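Local coordinates for Alpha/beta hydrolase fold-3 domain-containing protein (Enterococcus faecalis, PDB 2QRU) that is of unconfirmed function but belongs to the alpha/beta hydrolase superfamily and probably acts as a hydrolase, at residues A[128-133]-A[214-219]; A[45-50]-A[250-255]; A[137-142]-A[195-200]. All blocks are in the same frame, centred on the assembly; numbering follows the deposited sequence.

Contact 1. Residues A[128-133]-A[214-219]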
# COMPACT_ATOMS: atom_id res chain seq x y z
N VAL A 128 -6.83 3.37 5.62
CA VAL A 128 -7.67 3.32 4.42
C VAL A 128 -7.03 2.27 3.51
O VAL A 128 -5.87 2.39 3.12
CB VAL A 128 -7.73 4.72 3.71
CG1 VAL A 128 -8.55 4.63 2.41
CG2 VAL A 128 -8.30 5.80 4.66
N ASN A 129 -7.76 1.20 3.28
CA ASN A 129 -7.30 0.07 2.48
C ASN A 129 -7.99 0.05 1.11
O ASN A 129 -9.20 -0.14 1.03
CB ASN A 129 -7.71 -1.23 3.18
CG ASN A 129 -7.46 -2.42 2.30
OD1 ASN A 129 -6.35 -2.59 1.82
ND2 ASN A 129 -8.48 -3.25 2.11
N PHE A 130 -7.20 0.23 0.05
CA PHE A 130 -7.63 -0.02 -1.33
C PHE A 130 -7.12 -1.38 -1.73
O PHE A 130 -5.92 -1.51 -2.06
CB PHE A 130 -7.09 1.08 -2.24
CG PHE A 130 -7.85 2.35 -2.12
CD1 PHE A 130 -9.00 2.54 -2.91
CD2 PHE A 130 -7.44 3.34 -1.28
CE1 PHE A 130 -9.76 3.74 -2.80
CE2 PHE A 130 -8.16 4.53 -1.16
CZ PHE A 130 -9.32 4.75 -1.91
N TYR A 131 -8.00 -2.39 -1.65
CA TYR A 131 -7.77 -3.75 -2.18
C TYR A 131 -6.39 -4.36 -1.81
O TYR A 131 -5.70 -4.99 -2.63
CB TYR A 131 -8.10 -3.82 -3.68
CG TYR A 131 -7.65 -2.64 -4.51
CD1 TYR A 131 -6.35 -2.55 -4.99
CD2 TYR A 131 -8.54 -1.59 -4.81
CE1 TYR A 131 -5.93 -1.45 -5.77
CE2 TYR A 131 -8.12 -0.48 -5.56
CZ TYR A 131 -6.83 -0.41 -6.04
OH TYR A 131 -6.47 0.69 -6.85
N GLY A 132 -6.05 -4.18 -0.54
CA GLY A 132 -4.86 -4.85 0.02
C GLY A 132 -5.20 -6.25 0.53
O GLY A 132 -6.23 -6.86 0.17
N TYR A 133 -4.34 -6.75 1.42
CA TYR A 133 -4.43 -8.12 1.91
C TYR A 133 -3.68 -8.25 3.22
O TYR A 133 -2.86 -7.38 3.55
CB TYR A 133 -3.91 -9.08 0.86
CG TYR A 133 -2.72 -8.64 0.05
CD1 TYR A 133 -2.88 -7.90 -1.14
CD2 TYR A 133 -1.41 -9.01 0.43
CE1 TYR A 133 -1.77 -7.50 -1.91
CE2 TYR A 133 -0.31 -8.60 -0.33
CZ TYR A 133 -0.50 -7.88 -1.51
OH TYR A 133 0.58 -7.50 -2.29
N PHE A 214 -11.28 2.17 6.64
CA PHE A 214 -12.17 2.22 5.46
C PHE A 214 -11.57 1.32 4.41
O PHE A 214 -10.42 1.53 3.97
CB PHE A 214 -12.29 3.63 4.91
CG PHE A 214 -13.22 3.74 3.74
CD1 PHE A 214 -12.78 3.40 2.43
CD2 PHE A 214 -14.54 4.17 3.94
CE1 PHE A 214 -13.67 3.52 1.34
CE2 PHE A 214 -15.45 4.27 2.87
CZ PHE A 214 -15.02 3.96 1.57
N SER A 215 -12.31 0.28 4.02
CA SER A 215 -11.75 -0.79 3.18
C SER A 215 -12.62 -0.98 1.95
O SER A 215 -13.84 -1.00 2.06
CB SER A 215 -11.75 -2.11 3.96
OG SER A 215 -11.19 -3.18 3.19
N THR A 216 -12.01 -1.13 0.78
CA THR A 216 -12.76 -1.24 -0.48
C THR A 216 -12.00 -2.11 -1.49
O THR A 216 -10.77 -2.12 -1.53
CB THR A 216 -13.04 0.18 -1.07
OG1 THR A 216 -13.78 0.06 -2.29
CG2 THR A 216 -11.70 0.93 -1.36
N ALA A 217 -12.76 -2.82 -2.32
CA ALA A 217 -12.19 -3.69 -3.36
C ALA A 217 -13.31 -4.08 -4.29
O ALA A 217 -14.49 -4.00 -3.92
CB ALA A 217 -11.59 -4.95 -2.75
N SER A 218 -12.92 -4.46 -5.50
CA SER A 218 -13.86 -4.88 -6.51
C SER A 218 -14.17 -6.37 -6.41
O SER A 218 -13.25 -7.19 -6.29
CB SER A 218 -13.28 -4.60 -7.89
OG SER A 218 -14.13 -5.16 -8.88
N SER A 219 -15.45 -6.70 -6.50
CA SER A 219 -15.90 -8.11 -6.56
C SER A 219 -15.24 -8.91 -7.67
O SER A 219 -15.01 -10.12 -7.52
CB SER A 219 -17.42 -8.20 -6.71
OG SER A 219 -17.90 -7.61 -7.93

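Contact 2. Residues A[45-50]-A[250-255]. With EDO (1,2-ethanediol), chain G; EDO (1,2-ethanediol), chain E.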
# COMPACT_ATOMS: atom_id res chain seq x y z
N ASP A 45 2.36 7.23 -7.98
CA ASP A 45 1.11 6.68 -8.55
C ASP A 45 -0.13 7.26 -7.86
O ASP A 45 -1.25 6.96 -8.26
CB ASP A 45 1.05 5.13 -8.57
CG ASP A 45 0.82 4.51 -7.20
OD1 ASP A 45 0.45 5.22 -6.24
OD2 ASP A 45 0.97 3.27 -7.09
N LEU A 46 0.09 8.08 -6.84
CA LEU A 46 -1.03 8.60 -6.03
C LEU A 46 -1.94 9.45 -6.92
O LEU A 46 -1.50 10.47 -7.48
CB LEU A 46 -0.49 9.42 -4.87
CG LEU A 46 -1.53 10.20 -4.03
CD1 LEU A 46 -2.57 9.28 -3.37
CD2 LEU A 46 -0.81 11.04 -2.99
N PRO A 47 -3.20 9.01 -7.11
CA PRO A 47 -4.10 9.83 -7.93
C PRO A 47 -4.39 11.22 -7.33
O PRO A 47 -4.56 11.34 -6.10
CB PRO A 47 -5.40 9.02 -7.96
CG PRO A 47 -4.94 7.60 -7.75
CD PRO A 47 -3.85 7.75 -6.70
N GLU A 48 -4.45 12.21 -8.22
CA GLU A 48 -4.76 13.58 -7.85
C GLU A 48 -6.02 13.61 -6.96
O GLU A 48 -6.08 14.33 -5.94
CB GLU A 48 -4.96 14.44 -9.11
CG GLU A 48 -5.51 15.84 -8.84
CD GLU A 48 -4.57 16.72 -8.02
OE1 GLU A 48 -3.34 16.48 -8.05
OE2 GLU A 48 -5.07 17.68 -7.38
N GLU A 49 -7.03 12.83 -7.34
CA GLU A 49 -8.33 12.88 -6.67
C GLU A 49 -8.24 12.34 -5.25
O GLU A 49 -8.94 12.84 -4.33
CB GLU A 49 -9.40 12.10 -7.44
CG GLU A 49 -9.78 12.69 -8.77
CD GLU A 49 -8.82 12.35 -9.89
OE1 GLU A 49 -7.79 11.67 -9.65
OE2 GLU A 49 -9.08 12.80 -11.01
N LEU A 50 -7.41 11.30 -5.07
CA LEU A 50 -7.25 10.72 -3.74
C LEU A 50 -6.42 11.67 -2.87
O LEU A 50 -6.74 11.91 -1.69
CB LEU A 50 -6.61 9.33 -3.82
CG LEU A 50 -6.39 8.59 -2.50
CD1 LEU A 50 -7.71 8.47 -1.67
CD2 LEU A 50 -5.79 7.23 -2.82
N ASP A 250 -7.07 -2.75 -9.93
CA ASP A 250 -6.42 -1.50 -9.53
C ASP A 250 -7.27 -0.31 -9.89
O ASP A 250 -6.87 0.53 -10.70
CB ASP A 250 -5.02 -1.38 -10.16
CG ASP A 250 -4.19 -0.26 -9.54
OD1 ASP A 250 -4.42 0.17 -8.37
OD2 ASP A 250 -3.26 0.21 -10.22
N PHE A 251 -8.47 -0.23 -9.31
CA PHE A 251 -9.41 0.77 -9.85
C PHE A 251 -9.08 2.24 -9.53
O PHE A 251 -9.72 3.15 -10.08
CB PHE A 251 -10.87 0.43 -9.54
CG PHE A 251 -11.18 0.36 -8.06
CD1 PHE A 251 -11.32 1.53 -7.35
CD2 PHE A 251 -11.35 -0.88 -7.41
CE1 PHE A 251 -11.64 1.49 -5.97
CE2 PHE A 251 -11.69 -0.91 -6.05
CZ PHE A 251 -11.83 0.27 -5.35
N LEU A 252 -8.04 2.48 -8.70
CA LEU A 252 -7.51 3.86 -8.56
C LEU A 252 -6.92 4.42 -9.87
O LEU A 252 -6.70 5.64 -10.00
CB LEU A 252 -6.51 3.99 -7.41
CG LEU A 252 -7.07 3.88 -5.98
CD1 LEU A 252 -5.89 3.87 -5.08
CD2 LEU A 252 -7.90 5.10 -5.70
N LYS A 253 -6.68 3.55 -10.85
CA LYS A 253 -6.27 4.00 -12.20
C LYS A 253 -7.41 4.68 -12.95
O LYS A 253 -7.17 5.41 -13.94
CB LYS A 253 -5.76 2.83 -13.02
CG LYS A 253 -4.45 2.26 -12.54
CD LYS A 253 -3.92 1.26 -13.55
CE LYS A 253 -4.88 0.08 -13.71
NZ LYS A 253 -4.29 -0.95 -14.60
N GLN A 254 -8.64 4.44 -12.49
CA GLN A 254 -9.85 4.96 -13.18
C GLN A 254 -10.71 5.82 -12.29
O GLN A 254 -11.89 5.52 -12.06
CB GLN A 254 -10.76 3.83 -13.69
CG GLN A 254 -10.16 2.73 -14.48
CD GLN A 254 -11.11 1.54 -14.54
OE1 GLN A 254 -10.74 0.42 -14.15
NE2 GLN A 254 -12.34 1.78 -14.99
N THR A 255 -10.15 6.93 -11.81
CA THR A 255 -10.83 7.79 -10.84
C THR A 255 -12.06 8.51 -11.41
O THR A 255 -12.86 9.07 -10.66
CB THR A 255 -9.88 8.84 -10.26
OG1 THR A 255 -9.37 9.66 -11.34
CG2 THR A 255 -8.76 8.18 -9.50
C1 EDO G . 1.11 1.73 -10.10
O1 EDO G . 0.05 1.16 -9.30
C2 EDO G . 2.42 1.35 -9.41
O2 EDO G . 3.00 2.37 -8.58
C1 EDO E . -10.10 16.98 -7.09
O1 EDO E . -10.88 15.78 -7.10
C2 EDO E . -8.86 16.82 -7.96
O2 EDO E . -7.97 17.94 -7.74

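Contact 3. Residues A[137-142]-A[195-200]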
# COMPACT_ATOMS: atom_id res chain seq x y z
N GLU A 137 -1.08 -15.80 1.25
CA GLU A 137 -1.48 -17.16 0.84
C GLU A 137 -2.02 -17.18 -0.58
O GLU A 137 -1.82 -18.14 -1.32
CB GLU A 137 -2.53 -17.75 1.78
CG GLU A 137 -2.06 -17.84 3.20
CD GLU A 137 -0.81 -18.70 3.32
OE1 GLU A 137 -0.80 -19.82 2.76
OE2 GLU A 137 0.14 -18.22 3.94
N PHE A 138 -2.70 -16.10 -0.97
CA PHE A 138 -3.38 -16.07 -2.26
C PHE A 138 -2.40 -16.18 -3.46
O PHE A 138 -2.80 -16.56 -4.56
CB PHE A 138 -4.28 -14.83 -2.37
CG PHE A 138 -3.51 -13.55 -2.47
CD1 PHE A 138 -3.04 -12.93 -1.33
CD2 PHE A 138 -3.26 -12.95 -3.70
CE1 PHE A 138 -2.30 -11.78 -1.40
CE2 PHE A 138 -2.54 -11.78 -3.79
CZ PHE A 138 -2.04 -11.19 -2.64
N ILE A 139 -1.12 -15.87 -3.24
CA ILE A 139 -0.16 -15.93 -4.36
C ILE A 139 0.24 -17.38 -4.70
O ILE A 139 0.93 -17.62 -5.69
CB ILE A 139 1.10 -15.02 -4.17
CG1 ILE A 139 2.14 -15.64 -3.24
CG2 ILE A 139 0.69 -13.61 -3.73
CD1 ILE A 139 3.40 -14.79 -3.05
N LYS A 140 -0.21 -18.32 -3.87
CA LYS A 140 0.01 -19.75 -4.12
C LYS A 140 -0.95 -20.26 -5.18
O LYS A 140 -0.70 -21.28 -5.84
CB LYS A 140 -0.19 -20.54 -2.83
CG LYS A 140 0.89 -20.37 -1.78
CD LYS A 140 0.51 -21.09 -0.48
CE LYS A 140 1.63 -21.07 0.56
NZ LYS A 140 1.18 -21.61 1.87
N GLU A 141 -2.08 -19.55 -5.32
CA GLU A 141 -3.14 -19.84 -6.30
C GLU A 141 -2.71 -19.35 -7.70
O GLU A 141 -2.14 -18.25 -7.82
CB GLU A 141 -4.48 -19.14 -5.91
CG GLU A 141 -5.10 -19.51 -4.51
CD GLU A 141 -6.12 -18.45 -3.92
OE1 GLU A 141 -6.85 -17.74 -4.66
OE2 GLU A 141 -6.20 -18.34 -2.68
N PRO A 142 -2.96 -20.14 -8.77
CA PRO A 142 -2.74 -19.67 -10.14
C PRO A 142 -3.61 -18.44 -10.48
O PRO A 142 -4.80 -18.40 -10.15
CB PRO A 142 -3.11 -20.88 -11.01
CG PRO A 142 -3.95 -21.77 -10.13
CD PRO A 142 -3.45 -21.54 -8.74
N GLY A 195 6.48 -23.29 2.39
CA GLY A 195 5.11 -22.79 2.27
C GLY A 195 4.47 -22.34 3.58
O GLY A 195 3.33 -21.89 3.58
N ASP A 196 5.19 -22.48 4.69
CA ASP A 196 4.71 -21.95 5.95
C ASP A 196 5.03 -20.46 6.00
O ASP A 196 6.16 -20.05 6.33
CB ASP A 196 5.32 -22.71 7.16
CG ASP A 196 4.86 -22.12 8.49
OD1 ASP A 196 4.10 -21.13 8.49
OD2 ASP A 196 5.27 -22.64 9.55
N TRP A 197 4.03 -19.65 5.64
CA TRP A 197 4.21 -18.20 5.57
C TRP A 197 3.48 -17.50 6.70
O TRP A 197 3.07 -16.33 6.58
CB TRP A 197 3.75 -17.66 4.21
CG TRP A 197 4.46 -18.29 3.05
CD1 TRP A 197 5.65 -18.98 3.07
CD2 TRP A 197 4.04 -18.24 1.68
NE1 TRP A 197 5.97 -19.40 1.81
CE2 TRP A 197 5.01 -18.96 0.93
CE3 TRP A 197 2.95 -17.65 1.01
CZ2 TRP A 197 4.92 -19.11 -0.45
CZ3 TRP A 197 2.85 -17.82 -0.36
CH2 TRP A 197 3.84 -18.52 -1.08
N SER A 198 3.32 -18.22 7.81
CA SER A 198 2.58 -17.70 8.94
C SER A 198 3.20 -16.41 9.46
O SER A 198 2.48 -15.54 9.93
CB SER A 198 2.49 -18.75 10.06
OG SER A 198 3.78 -19.21 10.36
N ALA A 199 4.53 -16.25 9.37
CA ALA A 199 5.15 -15.01 9.88
C ALA A 199 4.70 -13.78 9.09
O ALA A 199 4.81 -12.65 9.57
CB ALA A 199 6.67 -15.09 9.86
N TYR A 200 4.19 -14.01 7.88
CA TYR A 200 3.81 -12.93 6.96
C TYR A 200 2.32 -12.64 7.02
O TYR A 200 1.83 -11.74 6.29
CB TYR A 200 4.21 -13.32 5.54
CG TYR A 200 5.70 -13.49 5.39
CD1 TYR A 200 6.34 -14.70 5.73
CD2 TYR A 200 6.51 -12.42 4.97
CE1 TYR A 200 7.71 -14.85 5.62
CE2 TYR A 200 7.89 -12.57 4.84
CZ TYR A 200 8.48 -13.78 5.18
OH TYR A 200 9.86 -13.94 5.06
O HOH W 1 0.97 -15.64 4.48
O HOH W 2 1.24 -20.28 5.21

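Contact 1. Residues A[128-133]-A[214-219]
N129 CG and S215 OG both stand anti to their backbone N (chi1 171° and -179°), on the same face of the sheet; the further turn at N129 chi2 leaves ND2 facing the hydroxyl. Across these neighbouring parallel strands of the alpha/beta hydrolase sheet, N129 ND2 donates to S215 OG over 2.9 Å with the oxygen lying in the amide plane. Asparagine suits the strand end, since its other branch serves as well: N129 OD1 accepts from G132 N, an Asx motif that ties down the turn where the chain leaves the sheet. S215 OG also bonds S229 O, so this buried hydroxyl has two partners.

The backbone ladder is regular. N129 N donates to F214 O and T216 N to N129 O, and Y131 N to T216 O at 2.8 Å continues the pattern just past the end of strand 128-130. On the opposite face of the sheet, T216 sets its methyl CG2 3.5 Å from F130 CD1, crossing the phenyl group obliquely, while T216 OG1 bonds K242 O. Beyond the bridges, Y131 CB rests on A217 CB at 3.8 Å.

Helix 258-272 covers the face carrying V128, F130, F214 and T216; helix 227-235 covers N129 and S215. Strand 98-103 flanks 128-130, and strand 240-244 lies beyond 214-218.

Contact 2. Residues A[45-50]-A[250-255]
P47 and L252 meet where the N-terminus of helix 48-55 in this alpha/beta hydrolase fold packs against the short 3-10 turn 251-253. The tight part is apolar. P47, at the N-cap position, has a compact ring that lays CG 4.0 Å from L252 CB and 3.5 Å from L252 O, the two side chains crossing at about a right angle. Deeper in, L50 CD2 reaches L252 CD1 at 4.1 Å. The branched end of L252 is buried against L50 and against F130 of the central sheet, a place that suits leucine.

The outer side is polar and less enclosed. E49 bends at chi2 (81°), and its carboxylate lies beside the T255 hydroxyl while OE2 forms a salt bridge with K256; a flexible acid fits this partly exposed position. Away from the packed centre, two ethanediol molecules, probably from the crystallisation liquor, are bound: one gives a 2.7 Å hydrogen bond from O2 to D45 OD2, the other bonds E48 OE2. T255 joins the two sides, its hydroxyl beside the E49 carboxylate and its methyl touching the proline as well, with T255 CG2 3.8 Å from P47 CB.

Contact 3. Residues A[137-142]-A[195-200]
K140 sets CE over one face of the six-membered ring of W197, with CG against CZ3, joining the 3-10 segment 137-140 to the loop that leads into 198-200, outside the central sheet of the alpha/beta hydrolase fold. Its chain is extended beyond CG, and CE makes a CH-pi contact, 3.5 Å from the ring centroid and 9° off the normal. NZ also lies over that face, at cation-pi distance. Lysine suits the place because its methylenes pack on the indole while the ammonium reaches polar partners beyond: NZ donates to a lone pair of G195 O over 2.8 Å, and forms a salt bridge with E137 OE1 on that oxygen's syn side. G195 has a positive phi (78°) that glycine takes up easily.

I139 adds a second apolar contact, with CG1 3.7 Å from W197 CZ3, and P186 of helix 185-189 touches both residues. The indole N-H is satisfied by P192 O.

E137 joins the segments through water as well. The carboxylate plane stands 50° from the indole, and two waters donate to OE2. One of them also donates to W197 O; the other takes its own hydrogen bond from W197 N at 2.9 Å.

In the fold
Contacts 1 and 2 have centres 13 Å apart and touch: Y131 OH of contact 1 bonds D250 OD1 and L252 N of contact 2, tying the residue just after strand 127-130 to the loop between strand 240-244 and helix 258-272. That helix packs on residues of both. The loop also holds H249, which with S104 and D221 fits a Ser-His-Asp triad, unconfirmed here; Y131 touches these residues and L252 lies near them, consistent with the two contacts bordering a possible active site. Contact 3 is 19 Å from contact 1 and 28 Å from contact 2, between centres, and meets contact 1 through Y133 and F138. Along the chain, contact 2 encloses contact 1, and contact 3 lies within the connection between strands 127-130 and 213-218.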